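Local coordinates for protein beta-N-acetylhexosaminidase (Akkermansia muciniphila, PDB 6JEB) that hydrolyses terminal non-reducing N-acetyl-D-hexosamine residues from N-acetyl-beta-D-hexosaminides, including those of chitobiose and terminally unbranched N-glycans, at residues F205-P210 with K266-R271; K222-P227 with D257-E262. All blocks are in the same frame, centred on the assembly; numbering follows the deposited sequence.

A single zinc ion relates the two contacts: contact 1 supplies three of its cysteine ligands and contact 2 the fourth, Cys226. Their centres lie about 10 Å apart, and contact 2 is nested along the chain inside the loop that contact 1 closes. They also touch directly. Cys206 SG packs 3.6 Å from Cys226 CB. A salt bridge joins Lys209 NZ to Glu223 OE2 at 2.7 Å. Only contact 2 reaches the active site, where Asp257 and Glu258 line the acetamide pocket. The acetamide N is 22.0 Å from the zinc ion, so the metal site is well separated from the acetamide pocket.

Contact 1. Residues F205-P210 with K266-R271; sequences FCFPKP and KCPLCR. With ZN (zinc ion), chain B.
A four-cysteine zinc site brings Cys206 against Cys267 and Cys270, the zinc ion joining residues 205-210 to 266-271. Cys206 SG binds the zinc ion at 2.3 Å, Cys267 SG at 2.3 Å and Cys270 SG at 2.4 Å; Cys226 completes a roughly tetrahedral shell. The two segments reach the ion with different torsions: SG of Cys206 is anti to its carbonyl carbon (chi1 -57°), whereas SG of Cys267 is anti to its backbone N (chi1 173°). Cys206 CB lies 3.5 Å from Cys267 SG. That sulfur has a second task, for as the N-cap of helix 268-277 it accepts a nearly straight hydrogen bond from Cys270 N (3.3 Å, 167°), which would probably draw off some of the negative charge gathered on the sulfurs. Trp264, on helix 262-266, packs against both Cys206 and Cys270.

Beside the metal, Phe207 supplies the apolar part of the contact. Its CZ carbon points at the turn between the two helices, with Lys266 O 3.7 Å from CZ at the ring edge and near its plane. Cys267 CA approaches the same CZ obliquely, also at 3.7 Å, and Pro268 CD lies a little farther off. An alanine in place of Phe207 would probably leave a gap beside Lys266 O and Cys267 CA, with the metal as the main tie between the two segments. Lys209 NZ, which also pairs with Glu223, donates to a lone pair of Phe207 O at 2.8 Å. The Lys266 amino group leads away toward Glu262. A Cys-x-x-Cys pair at a helix start, joined by cysteines from elsewhere in the chain, is typical of a Cys4 zinc site, here probably structural.

Contact 2. Residues K222-P227 with D257-E262; sequences KELVCP and DEAPTE. With ZN (zinc ion), chain B; ACM (acetamide), chain C.
One water molecule joins Lys222 to Pro260, donating a hydrogen to each carbonyl: its oxygen lies 2.7 Å from Lys222 O and equally 2.7 Å from Pro260 O. It thus stands in for a direct backbone bond between two loops that have no regular structure. Leu224 comes to Pro260 O as well, with its CD1 methyl at 3.3 Å, while its other methyl, CD2, packs 4.0 Å from Ala259 CB. Both methyls lie close to Pro260 O, CD1 turned to Thr261 and CD2 to Ala259, and Trp264 also packs against this side chain.

Charge closes the outer end. The extended Lys222 chain passes the Pro260 ring and crosses Glu262 obliquely, and NZ forms a salt bridge of 2.9 Å with Glu262 OE1. The approach is on the syn side, 16° out of the carboxylate plane. Glu262 is itself straight, with CG anti to its backbone N (chi1 172°), and its other oxygen, OE2, forms a salt bridge with Lys266. Two lysines on one carboxylate would be expected to favour its charged form.

At the far ends the same loops reach the metal and the pocket. Cys226 SG binds the zinc ion at 2.3 Å. The acetamide N donates to Asp257 OD2 in a hydrogen bond whose very short length, 2.5 Å, is doubtful. Glu258 OE1 lies 3.3 Å from that same acetamide N and is hydrogen-bonded to His193 of the charge relay. Acetamide resembles the substrate's N-acetyl group, consistent with substrate-assisted catalysis. An Asp-Glu pair in the loop following the fourth strand of a TIM barrel is the signature of the family 20 glycoside hydrolase active site.

Contact 1. Residues F205-P210 with K266-R271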
ATOM      1  N   PHE A 205     -26.483   3.044 -10.209  1.00 13.69           N
ATOM      2  CA  PHE A 205     -25.965   4.362 -10.545  1.00 13.91           C
ATOM      3  C   PHE A 205     -27.098   5.334 -10.853  1.00 13.64           C
ATOM      4  O   PHE A 205     -28.203   4.935 -11.227  1.00 15.65           O
ATOM      5  CB  PHE A 205     -24.974   4.260 -11.713  1.00 13.53           C
ATOM      6  CG  PHE A 205     -23.732   3.501 -11.347  1.00 13.39           C
ATOM      7  CD1 PHE A 205     -23.751   2.112 -11.268  1.00 13.34           C
ATOM      8  CD2 PHE A 205     -22.574   4.176 -11.005  1.00 14.49           C
ATOM      9  CE1 PHE A 205     -22.616   1.409 -10.868  1.00 13.65           C
ATOM     10  CE2 PHE A 205     -21.432   3.487 -10.618  1.00 13.67           C
ATOM     11  CZ  PHE A 205     -21.446   2.100 -10.550  1.00 13.62           C
ATOM     12  N   CYS A 206     -26.800   6.630 -10.688  1.00 14.32           N
ATOM     13  CA  CYS A 206     -27.808   7.666 -10.910  1.00 15.07           C
ATOM     14  C   CYS A 206     -28.345   7.628 -12.335  1.00 16.06           C
ATOM     15  O   CYS A 206     -29.544   7.847 -12.564  1.00 17.66           O
ATOM     16  CB  CYS A 206     -27.209   9.046 -10.633  1.00 14.81           C
ATOM     17  SG  CYS A 206     -26.512   9.266  -8.979  1.00 15.82           S
ATOM     18  N   PHE A 207     -27.468   7.377 -13.306  1.00 15.76           N
ATOM     19  CA  PHE A 207     -27.819   7.383 -14.725  1.00 16.15           C
ATOM     20  C   PHE A 207     -27.397   6.041 -15.310  1.00 15.18           C
ATOM     21  O   PHE A 207     -26.322   5.917 -15.917  1.00 17.29           O
ATOM     22  CB  PHE A 207     -27.191   8.580 -15.444  1.00 17.27           C
ATOM     23  CG  PHE A 207     -27.715   9.904 -14.959  1.00 16.97           C
ATOM     24  CD1 PHE A 207     -28.884  10.435 -15.492  1.00 17.76           C
ATOM     25  CD2 PHE A 207     -27.066  10.602 -13.950  1.00 17.86           C
ATOM     26  CE1 PHE A 207     -29.392  11.639 -15.040  1.00 18.02           C
ATOM     27  CE2 PHE A 207     -27.563  11.819 -13.493  1.00 17.60           C
ATOM     28  CZ  PHE A 207     -28.728  12.336 -14.044  1.00 18.03           C
ATOM     29  N   PRO A 208     -28.226   5.012 -15.147  1.00 15.95           N
ATOM     30  CA  PRO A 208     -27.846   3.674 -15.616  1.00 16.50           C
ATOM     31  C   PRO A 208     -27.647   3.641 -17.125  1.00 17.86           C
ATOM     32  O   PRO A 208     -28.468   4.151 -17.899  1.00 19.41           O
ATOM     33  CB  PRO A 208     -29.024   2.794 -15.177  1.00 17.51           C
ATOM     34  CG  PRO A 208     -29.657   3.548 -14.053  1.00 19.94           C
ATOM     35  CD  PRO A 208     -29.507   5.002 -14.424  1.00 17.37           C
ATOM     36  N   LYS A 209     -26.539   3.032 -17.536  1.00 17.28           N
ATOM     37  CA  LYS A 209     -26.168   2.902 -18.941  1.00 18.66           C
ATOM     38  C   LYS A 209     -25.923   1.421 -19.191  1.00 18.81           C
ATOM     39  O   LYS A 209     -24.812   0.917 -18.979  1.00 18.40           O
ATOM     40  CB  LYS A 209     -24.945   3.757 -19.259  1.00 18.55           C
ATOM     41  CG  LYS A 209     -25.185   5.256 -19.045  1.00 21.46           C
ATOM     42  CD  LYS A 209     -23.866   6.031 -19.027  1.00 23.01           C
ATOM     43  CE  LYS A 209     -24.059   7.470 -18.604  1.00 25.50           C
ATOM     44  NZ  LYS A 209     -24.425   7.558 -17.172  1.00 21.16           N
ATOM     45  N   PRO A 210     -26.948   0.684 -19.623  1.00 21.08           N
ATOM     46  CA  PRO A 210     -26.770  -0.763 -19.839  1.00 23.10           C
ATOM     47  C   PRO A 210     -25.681  -1.110 -20.840  1.00 22.85           C
ATOM     48  O   PRO A 210     -25.125  -2.214 -20.765  1.00 23.90           O
ATOM     49  CB  PRO A 210     -28.152  -1.220 -20.328  1.00 26.79           C
ATOM     50  CG  PRO A 210     -29.096  -0.204 -19.783  1.00 29.84           C
ATOM     51  CD  PRO A 210     -28.350   1.105 -19.787  1.00 24.53           C
ATOM     52  N   LYS A 266     -26.982  16.286 -10.777  1.00 18.47           N
ATOM     53  CA  LYS A 266     -28.025  16.182 -11.792  1.00 19.27           C
ATOM     54  C   LYS A 266     -29.041  15.087 -11.514  1.00 17.18           C
ATOM     55  O   LYS A 266     -30.149  15.141 -12.060  1.00 19.06           O
ATOM     56  CB  LYS A 266     -27.398  15.898 -13.160  1.00 20.08           C
ATOM     57  CG  LYS A 266     -26.607  17.054 -13.723  1.00 24.13           C
ATOM     58  CD  LYS A 266     -25.967  16.698 -15.046  1.00 28.96           C
ATOM     59  CE  LYS A 266     -25.177  17.884 -15.587  1.00 36.38           C
ATOM     60  NZ  LYS A 266     -24.489  17.566 -16.868  1.00 42.00           N
ATOM     61  N   CYS A 267     -28.690  14.105 -10.691  1.00 15.89           N
ATOM     62  CA  CYS A 267     -29.545  12.941 -10.482  1.00 15.46           C
ATOM     63  C   CYS A 267     -30.907  13.353  -9.929  1.00 16.51           C
ATOM     64  O   CYS A 267     -30.973  14.062  -8.915  1.00 17.15           O
ATOM     65  CB  CYS A 267     -28.866  11.986  -9.504  1.00 14.83           C
ATOM     66  SG  CYS A 267     -29.917  10.598  -8.998  1.00 15.55           S
ATOM     67  N   PRO A 268     -32.013  12.921 -10.546  1.00 16.50           N
ATOM     68  CA  PRO A 268     -33.329  13.306 -10.017  1.00 17.04           C
ATOM     69  C   PRO A 268     -33.615  12.727  -8.645  1.00 16.90           C
ATOM     70  O   PRO A 268     -34.357  13.345  -7.869  1.00 19.08           O
ATOM     71  CB  PRO A 268     -34.310  12.786 -11.082  1.00 17.77           C
ATOM     72  CG  PRO A 268     -33.561  11.683 -11.765  1.00 20.59           C
ATOM     73  CD  PRO A 268     -32.122  12.126 -11.780  1.00 17.92           C
ATOM     74  N   LEU A 269     -33.046  11.561  -8.315  1.00 15.33           N
ATOM     75  CA  LEU A 269     -33.223  11.012  -6.975  1.00 14.21           C
ATOM     76  C   LEU A 269     -32.385  11.773  -5.959  1.00 15.07           C
ATOM     77  O   LEU A 269     -32.869  12.125  -4.878  1.00 17.24           O
ATOM     78  CB  LEU A 269     -32.839   9.532  -6.953  1.00 14.29           C
ATOM     79  CG  LEU A 269     -33.634   8.622  -7.891  1.00 14.65           C
ATOM     80  CD1 LEU A 269     -33.105   7.198  -7.772  1.00 17.00           C
ATOM     81  CD2 LEU A 269     -35.123   8.678  -7.582  1.00 17.00           C
ATOM     82  N   CYS A 270     -31.113  12.026  -6.286  1.00 15.75           N
ATOM     83  CA  CYS A 270     -30.241  12.724  -5.345  1.00 16.26           C
ATOM     84  C   CYS A 270     -30.686  14.164  -5.115  1.00 16.62           C
ATOM     85  O   CYS A 270     -30.542  14.679  -3.999  1.00 18.90           O
ATOM     86  CB  CYS A 270     -28.786  12.675  -5.814  1.00 16.17           C
ATOM     87  SG  CYS A 270     -28.036  11.023  -5.727  1.00 16.54           S
ATOM     88  N   ARG A 271     -31.225  14.829  -6.141  1.00 17.21           N
ATOM     89  CA  ARG A 271     -31.698  16.199  -5.954  1.00 18.21           C
ATOM     90  C   ARG A 271     -32.740  16.280  -4.848  1.00 19.53           C
ATOM     91  O   ARG A 271     -32.652  17.135  -3.960  1.00 20.50           O
ATOM     92  CB  ARG A 271     -32.269  16.750  -7.260  1.00 18.41           C
ATOM     93  CG  ARG A 271     -31.198  17.188  -8.216  1.00 19.04           C
ATOM     94  CD  ARG A 271     -31.778  17.599  -9.543  1.00 20.60           C
ATOM     95  NE  ARG A 271     -30.763  18.278 -10.334  1.00 23.19           N
ATOM     96  CZ  ARG A 271     -30.971  18.820 -11.526  1.00 26.02           C
ATOM     97  NH1 ARG A 271     -32.176  18.774 -12.084  1.00 28.72           N
ATOM     98  NH2 ARG A 271     -29.966  19.413 -12.155  1.00 26.17           N
TER
HETATM   99 ZN    ZN B 501     -28.365   9.576  -7.577  1.00 16.03          ZN

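Contact 2. Residues K222-P227 with D257-E262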
ATOM      1  N   LYS A 222     -16.978   9.718 -14.328  1.00 16.31           N
ATOM      2  CA  LYS A 222     -17.906  10.491 -13.509  1.00 17.81           C
ATOM      3  C   LYS A 222     -18.992   9.634 -12.872  1.00 16.25           C
ATOM      4  O   LYS A 222     -19.861  10.178 -12.179  1.00 18.10           O
ATOM      5  CB  LYS A 222     -18.571  11.594 -14.348  1.00 21.16           C
ATOM      6  CG  LYS A 222     -17.605  12.591 -14.966  1.00 26.80           C
ATOM      7  CD  LYS A 222     -18.345  13.595 -15.845  1.00 32.24           C
ATOM      8  CE  LYS A 222     -17.394  14.629 -16.428  1.00 36.64           C
ATOM      9  NZ  LYS A 222     -18.094  15.605 -17.317  1.00 40.28           N
ATOM     10  N   GLU A 223     -18.968   8.317 -13.081  1.00 15.33           N
ATOM     11  CA  GLU A 223     -20.051   7.439 -12.639  1.00 15.56           C
ATOM     12  C   GLU A 223     -19.945   7.178 -11.139  1.00 15.47           C
ATOM     13  O   GLU A 223     -19.050   6.456 -10.688  1.00 18.22           O
ATOM     14  CB  GLU A 223     -19.997   6.129 -13.419  1.00 17.48           C
ATOM     15  CG  GLU A 223     -20.267   6.287 -14.899  1.00 19.23           C
ATOM     16  CD  GLU A 223     -21.682   6.754 -15.179  1.00 22.80           C
ATOM     17  OE1 GLU A 223     -22.572   6.497 -14.340  1.00 24.31           O
ATOM     18  OE2 GLU A 223     -21.908   7.373 -16.240  1.00 23.48           O
ATOM     19  N   LEU A 224     -20.870   7.733 -10.363  1.00 14.48           N
ATOM     20  CA  LEU A 224     -20.927   7.493  -8.928  1.00 13.58           C
ATOM     21  C   LEU A 224     -22.130   6.614  -8.605  1.00 13.40           C
ATOM     22  O   LEU A 224     -23.213   6.795  -9.177  1.00 15.22           O
ATOM     23  CB  LEU A 224     -21.061   8.813  -8.152  1.00 13.75           C
ATOM     24  CG  LEU A 224     -20.036   9.918  -8.429  1.00 15.04           C
ATOM     25  CD1 LEU A 224     -20.166  11.031  -7.405  1.00 16.22           C
ATOM     26  CD2 LEU A 224     -18.612   9.378  -8.430  1.00 16.43           C
ATOM     27  N   VAL A 225     -21.949   5.668  -7.677  1.00 13.08           N
ATOM     28  CA  VAL A 225     -23.110   4.941  -7.175  1.00 13.05           C
ATOM     29  C   VAL A 225     -24.108   5.940  -6.585  1.00 13.59           C
ATOM     30  O   VAL A 225     -23.733   6.995  -6.052  1.00 15.69           O
ATOM     31  CB  VAL A 225     -22.741   3.849  -6.156  1.00 13.73           C
ATOM     32  CG1 VAL A 225     -22.007   2.700  -6.843  1.00 15.04           C
ATOM     33  CG2 VAL A 225     -21.913   4.437  -4.998  1.00 15.06           C
ATOM     34  N   CYS A 226     -25.397   5.620  -6.707  1.00 14.95           N
ATOM     35  CA  CYS A 226     -26.442   6.522  -6.243  1.00 14.46           C
ATOM     36  C   CYS A 226     -26.806   6.175  -4.804  1.00 14.98           C
ATOM     37  O   CYS A 226     -27.341   5.085  -4.561  1.00 15.13           O
ATOM     38  CB  CYS A 226     -27.670   6.416  -7.133  1.00 14.51           C
ATOM     39  SG  CYS A 226     -28.986   7.546  -6.591  1.00 15.63           S
ATOM     40  N   PRO A 227     -26.555   7.054  -3.828  1.00 14.40           N
ATOM     41  CA  PRO A 227     -26.882   6.715  -2.433  1.00 15.32           C
ATOM     42  C   PRO A 227     -28.366   6.533  -2.174  1.00 15.23           C
ATOM     43  O   PRO A 227     -28.724   6.052  -1.092  1.00 17.35           O
ATOM     44  CB  PRO A 227     -26.332   7.909  -1.634  1.00 17.00           C
ATOM     45  CG  PRO A 227     -25.323   8.552  -2.538  1.00 16.42           C
ATOM     46  CD  PRO A 227     -25.863   8.349  -3.934  1.00 15.74           C
ATOM     47  N   ASP A 257     -11.403   8.594  -3.922  1.00 14.86           N
ATOM     48  CA  ASP A 257     -10.587   9.474  -4.739  1.00 14.22           C
ATOM     49  C   ASP A 257     -11.277   9.812  -6.056  1.00 14.36           C
ATOM     50  O   ASP A 257     -12.052   9.020  -6.605  1.00 15.24           O
ATOM     51  CB  ASP A 257      -9.234   8.825  -5.030  1.00 15.21           C
ATOM     52  CG  ASP A 257      -9.361   7.466  -5.710  1.00 14.46           C
ATOM     53  OD1 ASP A 257     -10.231   6.666  -5.313  1.00 14.10           O
ATOM     54  OD2 ASP A 257      -8.582   7.196  -6.647  1.00 15.27           O
ATOM     55  N   GLU A 258     -10.987  11.013  -6.557  1.00 14.76           N
ATOM     56  CA  GLU A 258     -11.347  11.419  -7.918  1.00 14.82           C
ATOM     57  C   GLU A 258     -12.812  11.126  -8.222  1.00 15.57           C
ATOM     58  O   GLU A 258     -13.154  10.476  -9.217  1.00 16.51           O
ATOM     59  CB  GLU A 258     -10.410  10.792  -8.954  1.00 16.09           C
ATOM     60  CG  GLU A 258      -8.943  11.113  -8.687  1.00 16.58           C
ATOM     61  CD  GLU A 258      -7.989  10.384  -9.617  1.00 16.59           C
ATOM     62  OE1 GLU A 258      -8.222   9.194  -9.913  1.00 19.28           O
ATOM     63  OE2 GLU A 258      -6.990  11.000 -10.044  1.00 20.38           O
ATOM     64  N   ALA A 259     -13.684  11.612  -7.336  1.00 15.63           N
ATOM     65  CA  ALA A 259     -15.124  11.375  -7.403  1.00 15.63           C
ATOM     66  C   ALA A 259     -15.828  12.707  -7.636  1.00 18.18           C
ATOM     67  O   ALA A 259     -16.440  13.267  -6.711  1.00 18.78           O
ATOM     68  CB  ALA A 259     -15.632  10.690  -6.135  1.00 17.68           C
ATOM     69  N   PRO A 260     -15.783  13.236  -8.861  1.00 18.57           N
ATOM     70  CA  PRO A 260     -16.508  14.479  -9.144  1.00 19.22           C
ATOM     71  C   PRO A 260     -18.001  14.238  -8.994  1.00 17.45           C
ATOM     72  O   PRO A 260     -18.505  13.149  -9.269  1.00 19.52           O
ATOM     73  CB  PRO A 260     -16.140  14.772 -10.601  1.00 20.16           C
ATOM     74  CG  PRO A 260     -15.900  13.427 -11.193  1.00 20.15           C
ATOM     75  CD  PRO A 260     -15.252  12.617 -10.091  1.00 19.61           C
ATOM     76  N   THR A 261     -18.717  15.267  -8.550  1.00 17.75           N
ATOM     77  CA  THR A 261     -20.097  15.073  -8.125  1.00 17.60           C
ATOM     78  C   THR A 261     -21.128  15.560  -9.137  1.00 18.03           C
ATOM     79  O   THR A 261     -22.316  15.623  -8.804  1.00 19.01           O
ATOM     80  CB  THR A 261     -20.330  15.722  -6.764  1.00 19.21           C
ATOM     81  OG1 THR A 261     -19.872  17.074  -6.808  1.00 20.78           O
ATOM     82  CG2 THR A 261     -19.576  14.962  -5.670  1.00 19.91           C
ATOM     83  N   GLU A 262     -20.706  15.866 -10.366  1.00 17.67           N
ATOM     84  CA  GLU A 262     -21.613  16.351 -11.404  1.00 19.07           C
ATOM     85  C   GLU A 262     -22.870  15.492 -11.530  1.00 18.75           C
ATOM     86  O   GLU A 262     -23.986  16.017 -11.622  1.00 20.06           O
ATOM     87  CB  GLU A 262     -20.866  16.396 -12.737  1.00 24.15           C
ATOM     88  CG  GLU A 262     -21.742  16.693 -13.932  1.00 30.72           C
ATOM     89  CD  GLU A 262     -20.999  16.544 -15.244  1.00 36.92           C
ATOM     90  OE1 GLU A 262     -19.753  16.629 -15.237  1.00 38.57           O
ATOM     91  OE2 GLU A 262     -21.661  16.334 -16.282  1.00 39.87           O
TER
HETATM   92 ZN    ZN B 501     -28.365   9.576  -7.577  1.00 16.03          ZN
HETATM   93  C1  ACM C 502      -5.345   8.161  -6.437  1.00 15.50           C
HETATM   94  O   ACM C 502      -4.245   8.386  -6.829  1.00 17.41           O
HETATM   95  N   ACM C 502      -6.413   8.143  -7.387  1.00 12.42           N
HETATM   96  C2  ACM C 502      -5.682   7.901  -4.980  1.00 14.59           C
HETATM   97  O   HOH W   1     -20.302  12.694 -11.180  1.00 18.71           O